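Local coordinates for hydroxyethylthiazole kinase (Pyrococcus horikoshii, PDB 3HPD), which probably catalyses the ATP- and magnesium-dependent phosphorylation of the hydroxyl group of 4-methyl-5-beta-hydroxyethylthiazole in thiamine biosynthesis, at residues A[65-70]-A[99-104]; A[74-79]-A[106-111]; A[90-95]-A[121-126]. One frame throughout, in Å; residues are numbered along the deposited sequence.

Interaction 1. Residues A[65-70]-A[99-104]; sequences GTLDSG and TKFRTR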
loop_
_atom_site.group_PDB
_atom_site.type_symbol
_atom_site.label_atom_id
_atom_site.label_comp_id
_atom_site.label_asym_id
_atom_site.label_seq_id
_atom_site.Cartn_x
_atom_site.Cartn_y
_atom_site.Cartn_z
ATOM N N GLY A 65 -4.969 -9.019 9.669
ATOM C CA GLY A 65 -5.487 -7.655 9.682
ATOM C C GLY A 65 -6.687 -7.310 8.811
ATOM O O GLY A 65 -7.546 -6.522 9.217
ATOM N N THR A 66 -6.746 -7.872 7.609
ATOM C CA THR A 66 -7.858 -7.600 6.699
ATOM C C THR A 66 -8.372 -8.901 6.099
ATOM O O THR A 66 -8.620 -8.986 4.900
ATOM C CB THR A 66 -7.430 -6.669 5.539
ATOM O OG1 THR A 66 -6.336 -7.264 4.827
ATOM C CG2 THR A 66 -7.008 -5.300 6.070
ATOM N N LEU A 67 -8.549 -9.911 6.939
ATOM C CA LEU A 67 -9.009 -11.208 6.461
ATOM C C LEU A 67 -10.461 -11.287 6.009
ATOM O O LEU A 67 -11.268 -10.400 6.280
ATOM C CB LEU A 67 -8.784 -12.279 7.537
ATOM C CG LEU A 67 -9.307 -12.090 8.972
ATOM C CD1 LEU A 67 -10.421 -11.058 9.045
ATOM C CD2 LEU A 67 -9.781 -13.440 9.500
ATOM N N ASP A 68 -10.760 -12.362 5.289
ATOM C CA ASP A 68 -12.108 -12.678 4.836
ATOM C C ASP A 68 -12.119 -14.197 4.670
ATOM O O ASP A 68 -11.101 -14.848 4.933
ATOM C CB ASP A 68 -12.501 -11.938 3.536
ATOM C CG ASP A 68 -11.579 -12.229 2.363
ATOM O OD1 ASP A 68 -11.110 -13.375 2.218
ATOM O OD2 ASP A 68 -11.353 -11.297 1.558
ATOM N N SER A 69 -13.250 -14.772 4.269
ATOM C CA SER A 69 -13.333 -16.224 4.132
ATOM C C SER A 69 -12.279 -16.807 3.197
ATOM O O SER A 69 -11.731 -17.880 3.463
ATOM C CB SER A 69 -14.736 -16.638 3.664
ATOM O OG SER A 69 -15.061 -16.062 2.414
ATOM N N GLY A 70 -11.991 -16.099 2.110
ATOM C CA GLY A 70 -11.000 -16.573 1.161
ATOM C C GLY A 70 -9.599 -16.606 1.745
ATOM O O GLY A 70 -8.887 -17.603 1.615
ATOM N N THR A 99 -13.316 -8.776 17.159
ATOM C CA THR A 99 -14.415 -9.467 16.491
ATOM C C THR A 99 -14.215 -10.956 16.727
ATOM O O THR A 99 -13.079 -11.421 16.842
ATOM C CB THR A 99 -14.448 -9.208 14.961
ATOM O OG1 THR A 99 -13.333 -9.855 14.334
ATOM C CG2 THR A 99 -14.410 -7.710 14.666
ATOM N N LYS A 100 -15.316 -11.695 16.817
ATOM C CA LYS A 100 -15.251 -13.133 17.045
ATOM C C LYS A 100 -14.541 -13.810 15.879
ATOM O O LYS A 100 -13.810 -14.782 16.065
ATOM C CB LYS A 100 -16.660 -13.717 17.183
ATOM C CG LYS A 100 -17.475 -13.170 18.348
ATOM C CD LYS A 100 -18.894 -13.730 18.307
ATOM C CE LYS A 100 -19.772 -13.128 19.390
ATOM N NZ LYS A 100 -21.172 -13.630 19.299
ATOM N N PHE A 101 -14.772 -13.290 14.678
ATOM C CA PHE A 101 -14.166 -13.828 13.463
ATOM C C PHE A 101 -12.642 -13.866 13.578
ATOM O O PHE A 101 -12.014 -14.873 13.256
ATOM C CB PHE A 101 -14.594 -12.979 12.257
ATOM C CG PHE A 101 -14.146 -13.522 10.923
ATOM C CD1 PHE A 101 -14.298 -14.871 10.614
ATOM C CD2 PHE A 101 -13.607 -12.671 9.957
ATOM C CE1 PHE A 101 -13.927 -15.366 9.361
ATOM C CE2 PHE A 101 -13.235 -13.154 8.703
ATOM C CZ PHE A 101 -13.393 -14.505 8.404
ATOM N N ARG A 102 -12.051 -12.772 14.050
ATOM C CA ARG A 102 -10.601 -12.703 14.194
ATOM C C ARG A 102 -10.093 -13.586 15.325
ATOM O O ARG A 102 -9.040 -14.208 15.210
ATOM C CB ARG A 102 -10.170 -11.251 14.411
ATOM C CG ARG A 102 -10.513 -10.396 13.214
ATOM C CD ARG A 102 -10.128 -8.951 13.389
ATOM N NE ARG A 102 -10.493 -8.206 12.191
ATOM C CZ ARG A 102 -9.675 -7.393 11.538
ATOM N NH1 ARG A 102 -8.433 -7.214 11.971
ATOM N NH2 ARG A 102 -10.097 -6.772 10.446
ATOM N N THR A 103 -10.850 -13.642 16.415
ATOM C CA THR A 103 -10.474 -14.474 17.551
ATOM C C THR A 103 -10.554 -15.939 17.130
ATOM O O THR A 103 -9.651 -16.734 17.408
ATOM C CB THR A 103 -11.425 -14.245 18.744
ATOM O OG1 THR A 103 -11.402 -12.861 19.111
ATOM C CG2 THR A 103 -10.994 -15.088 19.943
ATOM N N ARG A 104 -11.643 -16.285 16.450
ATOM C CA ARG A 104 -11.863 -17.652 15.987
ATOM C C ARG A 104 -10.768 -18.134 15.040
ATOM O O ARG A 104 -10.210 -19.218 15.227
ATOM C CB ARG A 104 -13.231 -17.763 15.300
ATOM C CG ARG A 104 -13.470 -19.105 14.623
ATOM C CD ARG A 104 -14.925 -19.306 14.187
ATOM N NE ARG A 104 -15.380 -18.344 13.182
ATOM C CZ ARG A 104 -16.157 -17.297 13.445
ATOM N NH1 ARG A 104 -16.569 -17.068 14.685
ATOM N NH2 ARG A 104 -16.539 -16.485 12.467
#
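Gly65 O receives both terminal nitrogens of the Arg102 guanidinium, NH2 at 2.8 Å and NH1 at 3.0 Å from Gly65 O. The carbonyl oxygen lies at the edge of the guanidinium, near its plane, and the fork makes each bond bent and weak, the N-H...O angle being 129° for NH2. An extended chain from CG to NE carries the arginine head across to the loop. The same head has further partners: Val94 O for NH1, and Glu49 of the second subunit, with which NE forms a salt bridge. Leu67 CD1 lies over one face of the guanidinium. Beside this polar grip, Leu67 and Phe101 meet tip to tip. Phe101 has CG anti to the backbone N (chi1 -174°), which brings CG nearer to Leu67 than CB is. Leu67 CD2 stands over the ring face in a CH-pi contact, 4.0 Å from the centroid, while Leu67 CD1 touches Phe101 CE2 at 3.5 Å. The ring edge meets the backbone of the next residues, with Asp68 C 4.0 Å from Phe101 CZ. Both helices are capped here. Thr99 OG1 accepts from Arg102 N at 3.2 Å and is also bonded to Glu49 of the second subunit; Asp68 OD1 accepts from Trp71 N, and Asp68 OD2 bonds His45 of that subunit. Arg102 thus joins the loop after strand 59-63, the loop after strand 89-92 and a neighbouring subunit, and its positive charge is probably balanced chiefly by that subunit's glutamate.

Interaction 2. Residues A[74-79]-A[106-111]; sequences SMVKAT and SLEILS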
loop_
_atom_site.group_PDB
_atom_site.type_symbol
_atom_site.label_atom_id
_atom_site.label_comp_id
_atom_site.label_asym_id
_atom_site.label_seq_id
_atom_site.Cartn_x
_atom_site.Cartn_y
_atom_site.Cartn_z
ATOM N N SER A 74 -6.727 -19.725 2.913
ATOM C CA SER A 74 -5.315 -19.721 2.549
ATOM C C SER A 74 -4.409 -19.770 3.778
ATOM O O SER A 74 -3.413 -20.492 3.796
ATOM C CB SER A 74 -4.980 -18.477 1.716
ATOM O OG SER A 74 -5.571 -18.543 0.425
ATOM N N MET A 75 -4.753 -19.000 4.804
ATOM C CA MET A 75 -3.953 -18.956 6.024
ATOM C C MET A 75 -3.932 -20.275 6.788
ATOM O O MET A 75 -2.888 -20.693 7.295
ATOM C CB MET A 75 -4.460 -17.838 6.932
ATOM C CG MET A 75 -4.226 -16.455 6.353
ATOM S SD MET A 75 -5.085 -15.187 7.285
ATOM C CE MET A 75 -4.653 -13.727 6.322
ATOM N N VAL A 76 -5.085 -20.930 6.872
ATOM C CA VAL A 76 -5.168 -22.204 7.573
ATOM C C VAL A 76 -4.410 -23.274 6.793
ATOM O O VAL A 76 -3.692 -24.086 7.375
ATOM C CB VAL A 76 -6.641 -22.630 7.766
ATOM C CG1 VAL A 76 -6.711 -24.054 8.288
ATOM C CG2 VAL A 76 -7.323 -21.675 8.752
ATOM N N LYS A 77 -4.562 -23.262 5.472
ATOM C CA LYS A 77 -3.881 -24.228 4.619
ATOM C C LYS A 77 -2.373 -24.011 4.698
ATOM O O LYS A 77 -1.601 -24.966 4.765
ATOM C CB LYS A 77 -4.349 -24.080 3.169
ATOM C CG LYS A 77 -3.796 -25.136 2.222
ATOM C CD LYS A 77 -4.296 -26.531 2.586
ATOM C CE LYS A 77 -3.721 -27.588 1.651
ATOM N NZ LYS A 77 -4.165 -28.964 2.019
ATOM N N ALA A 78 -1.959 -22.746 4.687
ATOM C CA ALA A 78 -0.543 -22.405 4.768
ATOM C C ALA A 78 0.052 -22.920 6.070
ATOM O O ALA A 78 1.172 -23.425 6.095
ATOM C CB ALA A 78 -0.362 -20.902 4.685
ATOM N N THR A 79 -0.701 -22.781 7.153
ATOM C CA THR A 79 -0.236 -23.234 8.457
ATOM C C THR A 79 -0.014 -24.743 8.438
ATOM O O THR A 79 0.968 -25.242 8.977
ATOM C CB THR A 79 -1.253 -22.873 9.564
ATOM O OG1 THR A 79 -1.408 -21.448 9.618
ATOM C CG2 THR A 79 -0.770 -23.369 10.924
ATOM N N SER A 106 -7.769 -16.899 14.649
ATOM C CA SER A 106 -6.486 -16.928 15.342
ATOM C C SER A 106 -6.336 -18.233 16.126
ATOM O O SER A 106 -5.293 -18.882 16.071
ATOM C CB SER A 106 -6.366 -15.738 16.301
ATOM O OG SER A 106 -6.359 -14.513 15.592
ATOM N N LEU A 107 -7.380 -18.614 16.853
ATOM C CA LEU A 107 -7.339 -19.843 17.644
ATOM C C LEU A 107 -7.244 -21.080 16.757
ATOM O O LEU A 107 -6.619 -22.074 17.129
ATOM C CB LEU A 107 -8.575 -19.935 18.546
ATOM C CG LEU A 107 -8.645 -18.870 19.646
ATOM C CD1 LEU A 107 -9.934 -19.023 20.447
ATOM C CD2 LEU A 107 -7.427 -18.997 20.552
ATOM N N GLU A 108 -7.855 -21.007 15.579
ATOM C CA GLU A 108 -7.841 -22.108 14.625
ATOM C C GLU A 108 -6.407 -22.358 14.154
ATOM O O GLU A 108 -5.958 -23.502 14.045
ATOM C CB GLU A 108 -8.735 -21.757 13.435
ATOM C CG GLU A 108 -9.020 -22.901 12.491
ATOM C CD GLU A 108 -9.979 -22.500 11.384
ATOM O OE1 GLU A 108 -10.651 -21.454 11.531
ATOM O OE2 GLU A 108 -10.069 -23.233 10.376
ATOM N N ILE A 109 -5.691 -21.276 13.875
ATOM C CA ILE A 109 -4.308 -21.364 13.427
ATOM C C ILE A 109 -3.421 -21.824 14.587
ATOM O O ILE A 109 -2.535 -22.666 14.414
ATOM C CB ILE A 109 -3.833 -19.991 12.897
ATOM C CG1 ILE A 109 -4.581 -19.665 11.600
ATOM C CG2 ILE A 109 -2.317 -19.991 12.683
ATOM C CD1 ILE A 109 -4.347 -18.262 11.084
ATOM N N LEU A 110 -3.671 -21.274 15.772
ATOM C CA LEU A 110 -2.901 -21.639 16.956
ATOM C C LEU A 110 -3.096 -23.111 17.318
ATOM O O LEU A 110 -2.181 -23.760 17.830
ATOM C CB LEU A 110 -3.304 -20.752 18.139
ATOM C CG LEU A 110 -2.750 -19.326 18.104
ATOM C CD1 LEU A 110 -3.504 -18.432 19.073
ATOM C CD2 LEU A 110 -1.265 -19.364 18.438
ATOM N N SER A 111 -4.287 -23.635 17.048
ATOM C CA SER A 111 -4.585 -25.029 17.355
ATOM C C SER A 111 -3.713 -25.946 16.507
ATOM O O SER A 111 -3.267 -26.995 16.965
ATOM C CB SER A 111 -6.059 -25.333 17.090
ATOM O OG SER A 111 -6.378 -26.650 17.504
#
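Helix segments 74-79 and 106-111 run nearly parallel, their axes 13° apart in direction and 9.7 Å apart at closest approach, with Val76 and Ile109 nearest by CA. Ile109 supplies the largest share of the buried surface. Its CG2 branch meets Thr79 OG1 at 3.5 Å and, more loosely, Thr79 CG2, the two side chains crossing at about a right angle. At its other end, Ile109 CD1 rests 4.2 Å from Met75 CB. Thr79 has OG1 anti to its own carbonyl carbon (chi1 -61°), and the hydroxyl donates back to Met75 O over 2.9 Å; it thus spends its proton within its own helix while OG1 lies against the Ile109 methyl. The Met75 carbonyl also accepts from Thr79 N, the two donors arriving from opposite faces of its plane. Both helices belong to the layered alpha/beta core of the ribokinase clan: they are the helices of two consecutive beta-alpha-beta crossovers, 59-63 to 89-92 and 89-92 to 116-120, and Ile62 of strand 59-63 underlies Met75, Thr79 and Ile109. Farther from the sheet, Glu108 reaches over Val76 with an extended chain and crosses it at about a right angle. Glu108 OE2 lies 3.6 Å from Val76 CG2, the carboxylate there passing over aliphatic carbon, while its charge is met by a salt bridge to Arg72, one turn earlier on the helix that carries Val76.

Interaction 3. Residues A[90-95]-A[121-126]; sequences VLDPVG and FGEISA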
loop_
_atom_site.group_PDB
_atom_site.type_symbol
_atom_site.label_atom_id
_atom_site.label_comp_id
_atom_site.label_asym_id
_atom_site.label_seq_id
_atom_site.Cartn_x
_atom_site.Cartn_y
_atom_site.Cartn_z
ATOM N N VAL A 90 4.976 -17.435 12.000
ATOM C CA VAL A 90 4.776 -16.295 12.891
ATOM C C VAL A 90 3.343 -15.817 12.674
ATOM O O VAL A 90 2.940 -15.552 11.540
ATOM C CB VAL A 90 5.719 -15.115 12.559
ATOM C CG1 VAL A 90 5.427 -13.945 13.497
ATOM C CG2 VAL A 90 7.174 -15.548 12.686
ATOM N N LEU A 91 2.572 -15.719 13.750
ATOM C CA LEU A 91 1.192 -15.262 13.641
ATOM C C LEU A 91 0.973 -13.939 14.358
ATOM O O LEU A 91 1.327 -13.795 15.522
ATOM C CB LEU A 91 0.228 -16.298 14.233
ATOM C CG LEU A 91 -1.224 -15.825 14.393
ATOM C CD1 LEU A 91 -1.853 -15.598 13.014
ATOM C CD2 LEU A 91 -2.021 -16.858 15.179
ATOM N N ASP A 92 0.400 -12.971 13.651
ATOM C CA ASP A 92 0.082 -11.682 14.249
ATOM C C ASP A 92 -1.441 -11.626 14.185
ATOM O O ASP A 92 -2.016 -11.363 13.125
ATOM C CB ASP A 92 0.676 -10.527 13.444
ATOM C CG ASP A 92 0.582 -9.209 14.183
ATOM O OD1 ASP A 92 -0.410 -9.020 14.922
ATOM O OD2 ASP A 92 1.487 -8.363 14.023
ATOM N N PRO A 93 -2.112 -11.878 15.322
ATOM C CA PRO A 93 -3.572 -11.887 15.465
ATOM C C PRO A 93 -4.199 -10.502 15.510
ATOM O O PRO A 93 -4.940 -10.184 16.443
ATOM C CB PRO A 93 -3.766 -12.640 16.773
ATOM C CG PRO A 93 -2.647 -12.076 17.606
ATOM C CD PRO A 93 -1.464 -12.075 16.633
ATOM N N VAL A 94 -3.912 -9.689 14.499
ATOM C CA VAL A 94 -4.434 -8.329 14.443
ATOM C C VAL A 94 -5.941 -8.246 14.663
ATOM O O VAL A 94 -6.726 -8.787 13.887
ATOM C CB VAL A 94 -4.103 -7.658 13.091
ATOM C CG1 VAL A 94 -4.613 -6.221 13.080
ATOM C CG2 VAL A 94 -2.598 -7.688 12.851
ATOM N N GLY A 95 -6.341 -7.571 15.733
ATOM C CA GLY A 95 -7.757 -7.416 15.998
ATOM C C GLY A 95 -8.432 -8.530 16.772
ATOM O O GLY A 95 -9.644 -8.475 16.979
ATOM N N PHE A 121 -1.408 -6.431 24.314
ATOM C CA PHE A 121 -2.069 -6.977 25.492
ATOM C C PHE A 121 -3.512 -7.421 25.251
ATOM O O PHE A 121 -3.891 -8.527 25.621
ATOM C CB PHE A 121 -2.041 -5.965 26.637
ATOM C CG PHE A 121 -2.417 -6.556 27.965
ATOM C CD1 PHE A 121 -1.449 -7.120 28.789
ATOM C CD2 PHE A 121 -3.745 -6.584 28.374
ATOM C CE1 PHE A 121 -1.799 -7.708 30.002
ATOM C CE2 PHE A 121 -4.106 -7.170 29.585
ATOM C CZ PHE A 121 -3.131 -7.732 30.400
ATOM N N GLY A 122 -4.311 -6.557 24.635
ATOM C CA GLY A 122 -5.701 -6.894 24.381
ATOM C C GLY A 122 -5.896 -8.123 23.513
ATOM O O GLY A 122 -6.747 -8.969 23.803
ATOM N N GLU A 123 -5.104 -8.230 22.451
ATOM C CA GLU A 123 -5.207 -9.360 21.532
ATOM C C GLU A 123 -4.821 -10.682 22.180
ATOM O O GLU A 123 -5.551 -11.665 22.071
ATOM C CB GLU A 123 -4.339 -9.107 20.290
ATOM C CG GLU A 123 -4.708 -7.821 19.553
ATOM C CD GLU A 123 -3.718 -7.442 18.464
ATOM O OE1 GLU A 123 -2.513 -7.746 18.610
ATOM O OE2 GLU A 123 -4.140 -6.812 17.467
ATOM N N ILE A 124 -3.679 -10.713 22.861
ATOM C CA ILE A 124 -3.244 -11.947 23.499
ATOM C C ILE A 124 -4.133 -12.326 24.684
ATOM O O ILE A 124 -4.406 -13.502 24.906
ATOM C CB ILE A 124 -1.777 -11.852 23.972
ATOM C CG1 ILE A 124 -0.876 -11.463 22.795
ATOM C CG2 ILE A 124 -1.330 -13.190 24.550
ATOM C CD1 ILE A 124 -1.016 -12.366 21.569
ATOM N N SER A 125 -4.597 -11.336 25.440
ATOM C CA SER A 125 -5.454 -11.635 26.580
ATOM C C SER A 125 -6.785 -12.204 26.094
ATOM O O SER A 125 -7.362 -13.081 26.730
ATOM C CB SER A 125 -5.686 -10.379 27.426
ATOM O OG SER A 125 -6.334 -9.367 26.679
ATOM N N ALA A 126 -7.263 -11.712 24.955
ATOM C CA ALA A 126 -8.521 -12.194 24.394
ATOM C C ALA A 126 -8.383 -13.641 23.920
ATOM O O ALA A 126 -9.311 -14.438 24.059
ATOM C CB ALA A 126 -8.959 -11.303 23.240
HETATM O O HOH W 1 -0.642 -7.268 16.759
#
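Glu123 OE2 accepts a nearly straight hydrogen bond from Gly95 N, 2.9 Å away with an N-H...O angle of 166°, the donor standing above the carboxylate plane, 39° out of it. Val94 CA lies 3.4 Å from Glu123 OE2. Beyond CG the glutamate chain is extended, and its CG and CD pass close to Pro93 O. A water lies between the carboxylates of Glu123 and Asp92, 2.7 Å from Glu123 OE1; its contact with Asp92 OD1 is doubtfully short. The facing oxygens, Asp92 OD1 and Glu123 OE1, stand 4.4 Å apart, while Asp92 OD2 pairs with Lys118, a predicted ATP-binding residue. An alanine in place of Glu123 would probably leave Gly95 N without this acceptor and the water without one of its neighbours. On the apolar side, Pro93 CG touches Ile124 CD1 at 4.3 Å. Pro93 centres an inverse gamma turn that bends the chain as it leaves the strand. A loop at the C-terminal end of a parallel strand, facing the N-terminal turns of helix 121-131 with a bound phosphate nearby, is consistent with the phosphoryl-transfer site of the ribokinase fold.

Overall arrangement
Interactions 1 and 2 are successive levels of one helix pair, their centres 11 Å apart; the first lies at the N-terminal ends, where the second subunit packs, the second farther along. Interaction 3 lies about 12 Å from interaction 1 and 14 Å from interaction 2, centre to centre. Arg102 NH1 ties it to the first through Val94 O, 3.0 Å away in a probable hydrogen bond. It meets the second by packing, Ser106 OG 3.4 Å from Pro93 CB and Ile109 CG2 4.0 Å from Leu91 CD2. Interaction 3 is nearest the probable active site, the Glu123 side chain about 5 Å from a bound phosphate and 6 Å from that of Thr165, predicted to bind ATP.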